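Long-range contacts in glycosyl hydrolase, family 31/fibronectin type III domain protein (Clostridium perfringens, PDB 4UAP), which binds N-acetylgalactosamine as a beta-sandwich carbohydrate-binding module, probably helping to direct its parent family 31 glycoside hydrolase to galacto-configured glycans: residues F70-R75 with N143-Y148; G80-A85 with D132-K137; T58-E63 with F123-I128; S12-S17 with K50-F55. One frame throughout, in Å; residues are numbered along the deposited sequence. Where two conformers were deposited one is given.

The four contacts run from the core of the beta-sandwich to the loops at its sugar-binding end. Contact 1 pairs two strands of one sheet and carries residues of both the calcium site and the sugar pocket. Contact 3 pairs two strands of the other sheet; its Phe-59 CG lies 3.5 Å from Phe-147 CZ of contact 1, where the sheets meet. Contact 2 adds Ala-85 to the pocket; Ala-85 CB is 3.7 Å from Arg-75 NH1 of contact 1. Contact 4 lies about 15 Å from contact 2, centre to centre, yet the two touch, with Lys-137 O 2.8 Å from Leu-53 N. Contacts 2 and 3 share strand 125-133 but have centres about 26 Å apart.

Contact 1 of 4, residues F70-R75 with N143-Y148. With CA (calcium ion), chain D; NGA (2-acetamido-2-deoxy-beta-D-galactopyranose), chain C.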
loop_
_atom_site.group_PDB
_atom_site.type_symbol
_atom_site.label_atom_id
_atom_site.label_comp_id
_atom_site.label_asym_id
_atom_site.label_seq_id
_atom_site.Cartn_x
_atom_site.Cartn_y
_atom_site.Cartn_z
ATOM N N PHE A 70 -6.740 0.375 8.745
ATOM C CA PHE A 70 -6.163 1.097 7.628
ATOM C C PHE A 70 -6.835 0.600 6.355
ATOM O O PHE A 70 -7.349 -0.522 6.296
ATOM C CB PHE A 70 -4.625 0.994 7.578
ATOM C CG PHE A 70 -4.079 -0.397 7.409
ATOM C CD1 PHE A 70 -3.975 -0.970 6.150
ATOM C CD2 PHE A 70 -3.602 -1.099 8.506
ATOM C CE1 PHE A 70 -3.439 -2.235 5.997
ATOM C CE2 PHE A 70 -3.071 -2.375 8.357
ATOM C CZ PHE A 70 -2.983 -2.937 7.104
ATOM N N THR A 71 -6.869 1.484 5.365
ATOM C CA THR A 71 -7.610 1.278 4.135
ATOM C C THR A 71 -6.704 1.520 2.945
ATOM O O THR A 71 -6.147 2.610 2.795
ATOM C CB THR A 71 -8.819 2.221 4.048
ATOM O OG1 THR A 71 -9.726 1.934 5.125
ATOM C CG2 THR A 71 -9.532 2.055 2.717
ATOM N N ILE A 72 -6.563 0.491 2.113
ATOM C CA ILE A 72 -5.761 0.550 0.905
ATOM C C ILE A 72 -6.694 0.829 -0.272
ATOM O O ILE A 72 -7.680 0.115 -0.466
ATOM C CB ILE A 72 -4.985 -0.772 0.678
ATOM C CG1 ILE A 72 -4.111 -1.093 1.908
ATOM C CG2 ILE A 72 -4.136 -0.692 -0.597
ATOM C CD1 ILE A 72 -3.486 -2.488 1.891
ATOM N N TYR A 73 -6.399 1.884 -1.026
ATOM C CA TYR A 73 -7.190 2.225 -2.196
ATOM C C TYR A 73 -6.529 1.663 -3.449
ATOM O O TYR A 73 -5.398 2.022 -3.796
ATOM C CB TYR A 73 -7.367 3.739 -2.303
ATOM C CG TYR A 73 -8.245 4.322 -1.213
ATOM C CD1 TYR A 73 -7.726 4.608 0.052
ATOM C CD2 TYR A 73 -9.598 4.583 -1.448
ATOM C CE1 TYR A 73 -8.530 5.139 1.049
ATOM C CE2 TYR A 73 -10.412 5.106 -0.449
ATOM C CZ TYR A 73 -9.873 5.388 0.786
ATOM O OH TYR A 73 -10.678 5.918 1.763
ATOM N N ASN A 74 -7.245 0.763 -4.117
ATOM C CA ASN A 74 -6.701 0.036 -5.249
ATOM C C ASN A 74 -6.991 0.731 -6.569
ATOM O O ASN A 74 -7.956 1.480 -6.687
ATOM C CB ASN A 74 -7.259 -1.385 -5.274
ATOM C CG ASN A 74 -6.852 -2.175 -4.051
ATOM O OD1 ASN A 74 -5.669 -2.262 -3.735
ATOM N ND2 ASN A 74 -7.834 -2.715 -3.330
ATOM N N ARG A 75 -6.143 0.476 -7.558
ATOM C CA ARG A 75 -6.304 1.114 -8.854
ATOM C C ARG A 75 -7.484 0.491 -9.586
ATOM O O ARG A 75 -7.476 -0.701 -9.886
ATOM C CB ARG A 75 -5.033 0.994 -9.697
ATOM C CG ARG A 75 -5.163 1.694 -11.050
ATOM C CD ARG A 75 -3.974 1.412 -11.937
ATOM N NE ARG A 75 -4.126 2.083 -13.220
ATOM C CZ ARG A 75 -3.206 2.061 -14.177
ATOM N NH1 ARG A 75 -2.073 1.393 -13.988
ATOM N NH2 ARG A 75 -3.425 2.704 -15.315
ATOM N N ASN A 143 -3.300 3.505 -5.091
ATOM C CA ASN A 143 -3.693 4.916 -5.063
ATOM C C ASN A 143 -3.302 5.633 -3.779
ATOM O O ASN A 143 -2.856 6.769 -3.796
ATOM C CB ASN A 143 -5.211 5.058 -5.238
ATOM C CG ASN A 143 -5.714 4.438 -6.512
ATOM O OD1 ASN A 143 -4.930 3.997 -7.359
ATOM N ND2 ASN A 143 -7.040 4.413 -6.671
ATOM N N GLU A 144 -3.508 4.967 -2.652
ATOM C CA GLU A 144 -3.421 5.629 -1.359
ATOM C C GLU A 144 -3.580 4.585 -0.278
ATOM O O GLU A 144 -4.240 3.571 -0.491
ATOM C CB GLU A 144 -4.512 6.712 -1.212
ATOM C CG GLU A 144 -4.368 7.610 0.050
ATOM C CD GLU A 144 -3.504 8.851 -0.191
ATOM O OE1 GLU A 144 -3.359 9.679 0.729
ATOM O OE2 GLU A 144 -2.962 9.004 -1.306
ATOM N N ILE A 145 -2.965 4.824 0.872
ATOM C CA ILE A 145 -3.248 4.029 2.051
ATOM C C ILE A 145 -3.556 5.008 3.170
ATOM O O ILE A 145 -2.763 5.907 3.435
ATOM C CB ILE A 145 -2.074 3.098 2.434
ATOM C CG1 ILE A 145 -1.815 2.096 1.295
ATOM C CG2 ILE A 145 -2.388 2.368 3.750
ATOM C CD1 ILE A 145 -0.593 1.157 1.514
ATOM N N GLU A 146 -4.731 4.852 3.781
ATOM C CA GLU A 146 -5.215 5.740 4.843
ATOM C C GLU A 146 -5.315 5.019 6.177
ATOM O O GLU A 146 -5.711 3.854 6.221
ATOM C CB GLU A 146 -6.596 6.307 4.487
ATOM C CG GLU A 146 -6.603 7.203 3.279
ATOM C CD GLU A 146 -7.945 7.850 3.057
ATOM O OE1 GLU A 146 -8.959 7.285 3.525
ATOM O OE2 GLU A 146 -7.984 8.923 2.418
ATOM N N PHE A 147 -4.983 5.721 7.258
ATOM C CA PHE A 147 -5.033 5.150 8.605
ATOM C C PHE A 147 -6.088 5.880 9.436
ATOM O O PHE A 147 -6.124 7.108 9.466
ATOM C CB PHE A 147 -3.647 5.229 9.273
ATOM C CG PHE A 147 -2.606 4.387 8.584
ATOM C CD1 PHE A 147 -1.993 4.834 7.423
ATOM C CD2 PHE A 147 -2.272 3.135 9.075
ATOM C CE1 PHE A 147 -1.057 4.051 6.767
ATOM C CE2 PHE A 147 -1.335 2.349 8.437
ATOM C CZ PHE A 147 -0.725 2.807 7.275
ATOM N N TYR A 148 -6.966 5.122 10.079
ATOM C CA TYR A 148 -8.065 5.711 10.846
ATOM C C TYR A 148 -7.882 5.450 12.332
ATOM O O TYR A 148 -7.867 4.297 12.773
ATOM C CB TYR A 148 -9.412 5.161 10.371
ATOM C CG TYR A 148 -9.839 5.718 9.035
ATOM C CD1 TYR A 148 -9.359 5.178 7.846
ATOM C CD2 TYR A 148 -10.710 6.794 8.964
ATOM C CE1 TYR A 148 -9.746 5.695 6.616
ATOM C CE2 TYR A 148 -11.104 7.317 7.752
ATOM C CZ TYR A 148 -10.618 6.773 6.582
ATOM O OH TYR A 148 -11.015 7.311 5.381
HETATM CA CA CA D . -2.276 8.972 -3.517
HETATM C C1 NGA C . 0.912 0.289 -18.440
HETATM C C2 NGA C . -0.136 1.143 -17.733
HETATM C C3 NGA C . 0.536 2.012 -16.689
HETATM C C4 NGA C . 1.381 1.125 -15.785
HETATM C C5 NGA C . 2.456 0.447 -16.636
HETATM C C6 NGA C . 3.394 -0.504 -15.903
HETATM C C7 NGA C . -2.207 1.966 -18.792
HETATM C C8 NGA C . -2.787 2.912 -19.802
HETATM N N2 NGA C . -0.872 1.980 -18.683
HETATM O O1 NGA C . 0.240 -0.760 -19.096
HETATM O O3 NGA C . -0.477 2.698 -15.993
HETATM O O4 NGA C . 0.543 0.153 -15.196
HETATM O O5 NGA C . 1.832 -0.357 -17.593
HETATM O O6 NGA C . 4.248 -1.151 -16.842
HETATM O O7 NGA C . -2.952 1.236 -18.122
#
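Glu-146 OE1 is gripped by two phenols, Tyr-73 OH from across the contact and Tyr-148 OH from its own strand. Both distances, Tyr-73 OH to Glu-146 OE1 and Tyr-148 OH to Glu-146 OE1, are 2.8 Å, and the donors come from opposite faces of the carboxylate plane. The Tyr-73 ring is turned 76° from that plane, with CE1 lying 3.4 Å from Glu-146 CD. The strands that carry these groups run antiparallel (166° between their directions); Thr-71 and Glu-146 form a hydrogen-bonded pair, with Thr-71 N 2.8 Å from Glu-146 O. The other face is apolar, as suits the sandwich core: Ile-72 and Ile-145 lie side by side and pack on Ile-128 of the opposing sheet. Phe-70 CB sits over one face of the Phe-147 ring, 3.5 Å from CD2. Asn-143 O and Glu-144 OE2 each bind calcium at 2.3 Å, with Lys-23, Asp-26, Thr-28 and Ser-35 completing the site. Arg-75, extended from CG to NE, follows the first strand and reaches the sugar, where NH1 donates to NGA O3 at 2.9 Å and also to O4. The strand pair thus holds two calcium ligands, and its two phenols probably stabilise the negative charge of Glu-146.

Contact 2 of 4, residues G80-A85 with D132-K137; sequences GTINIA and DSHKDK
Ile-82 covers one face of the His-134 imidazole, a CH-pi contact with CG2 4.1 Å from the ring centroid and displaced toward the rim. With CG1 anti to the backbone N (chi1 -166°), CG2 falls between that N and the carbonyl carbon, while Ile-82 CD1 reaches His-134 CE1, 3.6 Å away; a branched aliphatic chain suits this flat surface. Next to them the carbonyl of Ile-84 is pressed against the turn, its O 3.1 Å from His-134 CB, while Ile-84 CG1 lies 3.9 Å from Lys-135 CB. In an Asx turn, Asn-83 OD1 accepts from Ala-85 N at 2.9 Å; in an ST turn, Ser-133 OG accepts from Lys-135 N at 3.2 Å, just where strand 125-133 ends. Further out, Asn-83 ND2 bonds to Asn-77 OD1, and the backbone of Asn-83 hydrogen-bonds with that of Arg-75. A hydrogen bond between His-134 ND1 and Ala-86 O helps fix the rotation of the imidazole. Ala-85, whose methyl points away from segment 132-137, touches the bound N-acetylgalactosamine.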
loop_
_atom_site.group_PDB
_atom_site.type_symbol
_atom_site.label_atom_id
_atom_site.label_comp_id
_atom_site.label_asym_id
_atom_site.label_seq_id
_atom_site.Cartn_x
_atom_site.Cartn_y
_atom_site.Cartn_z
ATOM N N GLY A 80 -15.461 0.632 -12.762
ATOM C CA GLY A 80 -15.570 0.008 -11.457
ATOM C C GLY A 80 -14.912 -1.354 -11.305
ATOM O O GLY A 80 -14.899 -1.914 -10.206
ATOM N N THR A 81 -14.372 -1.902 -12.390
ATOM C CA THR A 81 -13.608 -3.142 -12.291
ATOM C C THR A 81 -12.171 -2.821 -11.856
ATOM O O THR A 81 -11.677 -1.724 -12.104
ATOM C CB THR A 81 -13.576 -3.911 -13.620
ATOM O OG1 THR A 81 -12.981 -3.079 -14.624
ATOM C CG2 THR A 81 -15.000 -4.311 -14.057
ATOM N N ILE A 82 -11.506 -3.776 -11.212
ATOM C CA ILE A 82 -10.144 -3.546 -10.732
ATOM C C ILE A 82 -9.145 -3.626 -11.902
ATOM O O ILE A 82 -9.228 -4.523 -12.751
ATOM C CB ILE A 82 -9.766 -4.548 -9.632
ATOM C CG1 ILE A 82 -8.496 -4.101 -8.904
ATOM C CG2 ILE A 82 -9.626 -5.967 -10.208
ATOM C CD1 ILE A 82 -8.356 -4.717 -7.512
ATOM N N ASN A 83 -8.220 -2.673 -11.960
ATOM C CA ASN A 83 -7.270 -2.624 -13.068
ATOM C C ASN A 83 -6.259 -3.758 -12.988
ATOM O O ASN A 83 -5.950 -4.258 -11.909
ATOM C CB ASN A 83 -6.548 -1.269 -13.105
ATOM C CG ASN A 83 -5.587 -1.149 -14.279
ATOM O OD1 ASN A 83 -4.371 -1.250 -14.111
ATOM N ND2 ASN A 83 -6.135 -0.945 -15.481
ATOM N N ILE A 84 -5.749 -4.167 -14.140
ATOM C CA ILE A 84 -4.793 -5.264 -14.211
ATOM C C ILE A 84 -3.488 -4.996 -13.415
ATOM O O ILE A 84 -2.816 -5.932 -12.967
ATOM C CB ILE A 84 -4.467 -5.569 -15.692
ATOM C CG1 ILE A 84 -3.777 -6.925 -15.843
ATOM C CG2 ILE A 84 -3.665 -4.440 -16.311
ATOM C CD1 ILE A 84 -3.506 -7.305 -17.303
ATOM N N ALA A 85 -3.138 -3.726 -13.215
ATOM C CA ALA A 85 -1.912 -3.399 -12.478
ATOM C C ALA A 85 -2.137 -3.326 -10.963
ATOM O O ALA A 85 -1.184 -3.193 -10.199
ATOM C CB ALA A 85 -1.326 -2.078 -12.989
ATOM N N ASP A 132 1.219 -9.862 -4.583
ATOM C CA ASP A 132 0.871 -10.144 -5.965
ATOM C C ASP A 132 0.048 -9.001 -6.549
ATOM O O ASP A 132 -0.621 -8.263 -5.815
ATOM C CB ASP A 132 0.089 -11.456 -6.056
ATOM C CG ASP A 132 0.112 -12.056 -7.444
ATOM O OD1 ASP A 132 1.007 -11.685 -8.239
ATOM O OD2 ASP A 132 -0.760 -12.908 -7.742
ATOM N N SER A 133 0.121 -8.845 -7.865
ATOM C CA SER A 133 -0.768 -7.939 -8.586
ATOM C C SER A 133 -1.616 -8.754 -9.569
ATOM O O SER A 133 -1.449 -9.965 -9.678
ATOM C CB SER A 133 0.022 -6.873 -9.336
ATOM O OG SER A 133 0.609 -7.430 -10.500
ATOM N N HIS A 134 -2.520 -8.093 -10.280
ATOM C CA HIS A 134 -3.339 -8.778 -11.275
ATOM C C HIS A 134 -2.637 -8.978 -12.605
ATOM O O HIS A 134 -3.249 -9.453 -13.559
ATOM C CB HIS A 134 -4.645 -8.017 -11.498
ATOM C CG HIS A 134 -5.611 -8.171 -10.369
ATOM N ND1 HIS A 134 -5.641 -7.307 -9.297
ATOM C CD2 HIS A 134 -6.542 -9.121 -10.116
ATOM C CE1 HIS A 134 -6.567 -7.703 -8.441
ATOM N NE2 HIS A 134 -7.129 -8.801 -8.916
ATOM N N LYS A 135 -1.359 -8.622 -12.681
ATOM C CA LYS A 135 -0.648 -8.703 -13.958
ATOM C C LYS A 135 0.546 -9.623 -13.847
ATOM O O LYS A 135 0.549 -10.706 -14.421
ATOM C CB LYS A 135 -0.208 -7.311 -14.428
ATOM C CG LYS A 135 0.299 -7.270 -15.865
ATOM C CD LYS A 135 0.730 -5.864 -16.221
ATOM C CE LYS A 135 1.316 -5.799 -17.631
ATOM N NZ LYS A 135 1.688 -4.390 -17.978
ATOM N N ASP A 136 1.557 -9.190 -13.100
ATOM C CA ASP A 136 2.773 -9.978 -12.922
ATOM C C ASP A 136 3.592 -9.404 -11.776
ATOM O O ASP A 136 3.250 -8.356 -11.229
ATOM C CB ASP A 136 3.614 -10.015 -14.205
ATOM C CG ASP A 136 4.000 -8.620 -14.712
ATOM O OD1 ASP A 136 4.534 -7.795 -13.931
ATOM O OD2 ASP A 136 3.771 -8.345 -15.913
ATOM N N LYS A 137 4.686 -10.077 -11.436
ATOM C CA LYS A 137 5.461 -9.704 -10.257
ATOM C C LYS A 137 6.280 -8.429 -10.461
ATOM O O LYS A 137 6.947 -7.971 -9.537
ATOM C CB LYS A 137 6.384 -10.857 -9.845
ATOM C CG LYS A 137 7.590 -11.038 -10.768
ATOM C CD LYS A 137 8.631 -11.979 -10.141
ATOM C CE LYS A 137 9.956 -11.941 -10.898
ATOM N NZ LYS A 137 9.815 -12.365 -12.326
#

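Contact 3 of 4, residues T58-E63 with F123-I128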
loop_
_atom_site.group_PDB
_atom_site.type_symbol
_atom_site.label_atom_id
_atom_site.label_comp_id
_atom_site.label_asym_id
_atom_site.label_seq_id
_atom_site.Cartn_x
_atom_site.Cartn_y
_atom_site.Cartn_z
ATOM N N THR A 58 6.634 0.458 4.769
ATOM C CA THR A 58 6.664 0.623 6.220
ATOM C C THR A 58 6.060 1.958 6.634
ATOM O O THR A 58 6.437 3.005 6.108
ATOM C CB THR A 58 8.093 0.528 6.760
ATOM O OG1 THR A 58 8.620 -0.767 6.447
ATOM C CG2 THR A 58 8.120 0.752 8.288
ATOM N N PHE A 59 5.126 1.907 7.579
ATOM C CA PHE A 59 4.445 3.102 8.065
ATOM C C PHE A 59 4.701 3.273 9.556
ATOM O O PHE A 59 4.476 2.358 10.342
ATOM C CB PHE A 59 2.944 3.018 7.794
ATOM C CG PHE A 59 2.606 2.918 6.325
ATOM C CD1 PHE A 59 2.597 1.687 5.687
ATOM C CD2 PHE A 59 2.336 4.054 5.584
ATOM C CE1 PHE A 59 2.300 1.587 4.329
ATOM C CE2 PHE A 59 2.025 3.964 4.225
ATOM C CZ PHE A 59 2.018 2.721 3.604
ATOM N N GLU A 60 5.172 4.449 9.937
ATOM C CA GLU A 60 5.478 4.710 11.331
ATOM C C GLU A 60 4.762 5.955 11.820
ATOM O O GLU A 60 4.563 6.916 11.071
ATOM C CB GLU A 60 6.979 4.868 11.529
ATOM C CG GLU A 60 7.769 3.620 11.253
ATOM C CD GLU A 60 9.259 3.872 11.302
ATOM O OE1 GLU A 60 9.802 4.381 10.296
ATOM O OE2 GLU A 60 9.886 3.574 12.347
ATOM N N PHE A 61 4.369 5.919 13.084
ATOM C CA PHE A 61 3.811 7.078 13.743
ATOM C C PHE A 61 4.853 7.521 14.774
ATOM O O PHE A 61 5.620 6.692 15.272
ATOM C CB PHE A 61 2.465 6.736 14.389
ATOM C CG PHE A 61 1.654 5.723 13.611
ATOM C CD1 PHE A 61 0.913 6.104 12.496
ATOM C CD2 PHE A 61 1.630 4.389 13.997
ATOM C CE1 PHE A 61 0.164 5.165 11.782
ATOM C CE2 PHE A 61 0.890 3.448 13.296
ATOM C CZ PHE A 61 0.155 3.835 12.181
ATOM N N ASN A 62 4.905 8.808 15.093
ATOM C CA ASN A 62 5.916 9.282 16.043
ATOM C C ASN A 62 5.620 8.849 17.473
ATOM O O ASN A 62 6.476 8.958 18.356
ATOM C CB ASN A 62 6.054 10.803 15.977
ATOM C CG ASN A 62 4.727 11.501 15.808
ATOM O OD1 ASN A 62 3.745 11.173 16.474
ATOM N ND2 ASN A 62 4.687 12.467 14.902
ATOM N N GLU A 63 4.407 8.358 17.698
ATOM C CA GLU A 63 4.064 7.724 18.965
ATOM C C GLU A 63 2.979 6.693 18.699
ATOM O O GLU A 63 2.258 6.807 17.710
ATOM C CB GLU A 63 3.603 8.753 19.997
ATOM C CG GLU A 63 2.406 9.571 19.563
ATOM N N PHE A 123 -0.385 0.461 17.744
ATOM C CA PHE A 123 0.846 0.170 17.010
ATOM C C PHE A 123 1.701 1.408 16.894
ATOM O O PHE A 123 1.166 2.506 16.794
ATOM C CB PHE A 123 0.548 -0.322 15.592
ATOM C CG PHE A 123 -0.329 -1.519 15.532
ATOM C CD1 PHE A 123 0.180 -2.773 15.810
ATOM C CD2 PHE A 123 -1.665 -1.393 15.187
ATOM C CE1 PHE A 123 -0.637 -3.893 15.750
ATOM C CE2 PHE A 123 -2.480 -2.503 15.121
ATOM C CZ PHE A 123 -1.970 -3.751 15.399
ATOM N N ASP A 124 3.018 1.239 16.860
ATOM C CA ASP A 124 3.868 2.356 16.456
ATOM C C ASP A 124 4.398 2.184 15.029
ATOM O O ASP A 124 4.947 3.122 14.453
ATOM C CB ASP A 124 5.028 2.538 17.421
ATOM C CG ASP A 124 5.638 1.236 17.849
ATOM O OD1 ASP A 124 5.782 0.344 16.991
ATOM O OD2 ASP A 124 5.980 1.101 19.052
ATOM N N LYS A 125 4.228 0.987 14.471
ATOM C CA LYS A 125 4.682 0.690 13.108
ATOM C C LYS A 125 3.782 -0.347 12.447
ATOM O O LYS A 125 3.353 -1.304 13.089
ATOM C CB LYS A 125 6.126 0.184 13.124
ATOM C CG LYS A 125 6.639 -0.249 11.781
ATOM C CD LYS A 125 7.910 -1.070 11.917
ATOM C CE LYS A 125 9.120 -0.198 12.072
ATOM N NZ LYS A 125 10.345 -1.056 12.161
ATOM N N ILE A 126 3.493 -0.153 11.162
ATOM C CA ILE A 126 2.745 -1.143 10.404
ATOM C C ILE A 126 3.477 -1.376 9.100
ATOM O O ILE A 126 3.869 -0.429 8.410
ATOM C CB ILE A 126 1.290 -0.690 10.159
ATOM C CG1 ILE A 126 0.500 -0.791 11.472
ATOM C CG2 ILE A 126 0.631 -1.541 9.078
ATOM C CD1 ILE A 126 -0.934 -0.361 11.365
ATOM N N VAL A 127 3.713 -2.638 8.784
ATOM C CA VAL A 127 4.415 -2.966 7.558
ATOM C C VAL A 127 3.460 -3.705 6.658
ATOM O O VAL A 127 2.926 -4.744 7.042
ATOM C CB VAL A 127 5.663 -3.819 7.807
ATOM C CG1 VAL A 127 6.365 -4.113 6.476
ATOM C CG2 VAL A 127 6.612 -3.110 8.790
ATOM N N ILE A 128 3.223 -3.137 5.482
ATOM C CA ILE A 128 2.287 -3.701 4.505
ATOM C C ILE A 128 3.060 -4.227 3.315
ATOM O O ILE A 128 3.834 -3.498 2.708
ATOM C CB ILE A 128 1.270 -2.656 4.022
ATOM C CG1 ILE A 128 0.495 -2.093 5.220
ATOM C CG2 ILE A 128 0.321 -3.270 2.958
ATOM C CD1 ILE A 128 -0.378 -0.915 4.901
#
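Backbone bonds join Phe-59 and Ile-126 as an antiparallel hydrogen-bonded pair: Phe-59 N is 2.8 Å from Ile-126 O, and Ile-126 N returns the bond to Phe-59 O, also at 2.8 Å. A third, from Phe-61 N to Asp-124 O, is longer at 3.2 Å, and its donor stands 35° out of the carbonyl plane, where the chain at Asp-124 turns a corner. Apolar packing lines the inward face: Phe-59 CE1 meets Ile-128 CD1 at 3.7 Å, and the Phe-61 edge near CZ faces Ile-126 CD1. These bulky side chains suit their place because they meet Leu-67, Phe-70 and Phe-147 of the opposing sheet. Rings also meet carbonyls. Phe-59 CG lies beside its backbone N (chi1 -61°), which bonds to Ile-126 O, and that O lies at the ring edge; Phe-61 CD2 is 3.4 Å from Phe-123 O. On the outward face, long and polar chains suit the more open setting: Glu-60 and Lys-125 lie side by side, but OE2 and NZ stay 4.7 Å apart, and Thr-58 CG2 packs on Lys-125 CG at 3.9 Å. Asp-124 and Lys-125 together face Tyr-95 in a classic beta bulge, leading into strand 125-133 of one sheet of the beta-sandwich.

Contact 4 of 4, residues S12-S17 with K50-F55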
loop_
_atom_site.group_PDB
_atom_site.type_symbol
_atom_site.label_atom_id
_atom_site.label_comp_id
_atom_site.label_asym_id
_atom_site.label_seq_id
_atom_site.Cartn_x
_atom_site.Cartn_y
_atom_site.Cartn_z
ATOM N N SER A 12 12.549 2.780 -2.648
ATOM C CA SER A 12 12.115 3.652 -3.728
ATOM C C SER A 12 12.765 3.283 -5.064
ATOM O O SER A 12 12.307 3.714 -6.124
ATOM C CB SER A 12 12.416 5.111 -3.365
ATOM O OG SER A 12 13.802 5.305 -3.141
ATOM N N SER A 13 13.823 2.476 -5.036
ATOM C CA SER A 13 14.457 2.117 -6.300
ATOM C C SER A 13 13.567 1.147 -7.091
ATOM O O SER A 13 13.842 0.869 -8.256
ATOM C CB SER A 13 15.858 1.519 -6.082
ATOM O OG SER A 13 15.795 0.196 -5.587
ATOM N N GLN A 14 12.493 0.653 -6.469
ATOM C CA GLN A 14 11.543 -0.249 -7.141
ATOM C C GLN A 14 10.438 0.489 -7.891
ATOM O O GLN A 14 9.654 -0.125 -8.613
ATOM C CB GLN A 14 10.874 -1.187 -6.138
ATOM C CG GLN A 14 11.820 -1.995 -5.295
ATOM C CD GLN A 14 12.682 -2.898 -6.124
ATOM O OE1 GLN A 14 12.207 -3.875 -6.699
ATOM N NE2 GLN A 14 13.962 -2.577 -6.199
ATOM N N LEU A 15 10.375 1.800 -7.708
ATOM C CA LEU A 15 9.182 2.552 -8.059
ATOM C C LEU A 15 9.399 3.451 -9.250
ATOM O O LEU A 15 10.517 3.893 -9.519
ATOM C CB LEU A 15 8.718 3.396 -6.866
ATOM C CG LEU A 15 8.476 2.599 -5.587
ATOM C CD1 LEU A 15 8.004 3.534 -4.459
ATOM C CD2 LEU A 15 7.483 1.479 -5.849
ATOM N N GLN A 16 8.310 3.727 -9.955
ATOM C CA GLN A 16 8.351 4.587 -11.126
ATOM C C GLN A 16 8.612 6.026 -10.713
ATOM O O GLN A 16 8.044 6.514 -9.731
ATOM C CB GLN A 16 7.036 4.493 -11.908
ATOM C CG GLN A 16 6.964 5.411 -13.130
ATOM C CD GLN A 16 8.028 5.091 -14.160
ATOM O OE1 GLN A 16 8.492 3.949 -14.266
ATOM N NE2 GLN A 16 8.428 6.100 -14.924
ATOM N N SER A 17 9.464 6.708 -11.473
ATOM C CA SER A 17 9.791 8.104 -11.194
ATOM C C SER A 17 8.536 8.966 -11.055
ATOM O O SER A 17 7.652 8.923 -11.903
ATOM C CB SER A 17 10.690 8.659 -12.307
ATOM O OG SER A 17 11.013 10.016 -12.067
ATOM N N LYS A 50 13.786 -3.149 -13.356
ATOM C CA LYS A 50 12.393 -3.373 -12.962
ATOM C C LYS A 50 12.211 -3.383 -11.443
ATOM O O LYS A 50 13.170 -3.576 -10.691
ATOM C CB LYS A 50 11.878 -4.699 -13.521
ATOM C CG LYS A 50 11.962 -4.858 -15.033
ATOM C CD LYS A 50 11.590 -6.289 -15.430
ATOM C CE LYS A 50 11.300 -6.395 -16.916
ATOM N NZ LYS A 50 10.638 -7.682 -17.253
ATOM N N GLY A 51 10.975 -3.175 -10.999
ATOM C CA GLY A 51 10.635 -3.389 -9.604
ATOM C C GLY A 51 10.094 -4.792 -9.484
ATOM O O GLY A 51 9.582 -5.340 -10.468
ATOM N N THR A 52 10.186 -5.389 -8.300
ATOM C CA THR A 52 9.671 -6.739 -8.115
ATOM C C THR A 52 8.867 -6.883 -6.830
ATOM O O THR A 52 9.181 -6.269 -5.805
ATOM C CB THR A 52 10.803 -7.790 -8.098
ATOM O OG1 THR A 52 11.610 -7.604 -6.931
ATOM C CG2 THR A 52 11.670 -7.679 -9.353
ATOM N N LEU A 53 7.816 -7.684 -6.899
ATOM C CA LEU A 53 7.080 -8.075 -5.708
ATOM C C LEU A 53 7.814 -9.278 -5.123
ATOM O O LEU A 53 8.458 -10.012 -5.858
ATOM C CB LEU A 53 5.633 -8.413 -6.048
ATOM C CG LEU A 53 4.875 -7.266 -6.721
ATOM C CD1 LEU A 53 3.433 -7.667 -6.998
ATOM C CD2 LEU A 53 4.938 -6.026 -5.828
ATOM N N PRO A 54 7.726 -9.485 -3.802
ATOM C CA PRO A 54 6.936 -8.696 -2.848
ATOM C C PRO A 54 7.524 -7.309 -2.599
ATOM O O PRO A 54 8.743 -7.135 -2.592
ATOM C CB PRO A 54 6.989 -9.544 -1.570
ATOM C CG PRO A 54 8.314 -10.262 -1.669
ATOM C CD PRO A 54 8.455 -10.586 -3.141
ATOM N N PHE A 55 6.656 -6.327 -2.395
ATOM C CA PHE A 55 7.118 -4.974 -2.107
ATOM C C PHE A 55 6.628 -4.532 -0.728
ATOM O O PHE A 55 5.431 -4.499 -0.455
ATOM C CB PHE A 55 6.652 -3.983 -3.183
ATOM C CG PHE A 55 7.149 -2.589 -2.955
ATOM C CD1 PHE A 55 8.491 -2.286 -3.151
ATOM C CD2 PHE A 55 6.288 -1.587 -2.528
ATOM C CE1 PHE A 55 8.970 -1.011 -2.929
ATOM C CE2 PHE A 55 6.760 -0.303 -2.293
ATOM C CZ PHE A 55 8.107 -0.013 -2.495
HETATM O O HOH W 1 13.751 -5.481 -8.668
#
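Gln-14 leaves the backbone toward Phe-55, and its CB lies 3.7 Å from CE1 of that ring. CG follows at 3.8 Å from the same Phe-55 CE1, the two side chains lying alongside one another but pointing opposite ways, with amide and ring planes 20° apart. The chain then bends (chi2 -61°), placing CD 4.1 Å from Gly-51 CA. At the tip, OE1 accepts from Thr-52 N at 3.0 Å, the donor tilted 16° from the amide plane, and takes a further bond from a water that also donates to Lys-50 O. NE2 makes a weak bond to Ser-13 OG, which is itself bonded to Asp-11. Glutamine suits the place by joining an apolar stem to a tip that can accept and donate. Glycine fits opposite, since a CB on Gly-51 would collide with Gln-14 O. Beside this, Leu-15 CD2 packs off-centre on the Phe-55 ring, 3.7 Å from CZ. One amide oxygen therefore satisfies a loop N-H and, through water, ties in a loop carbonyl, linking two segments that lack regular strand pairing.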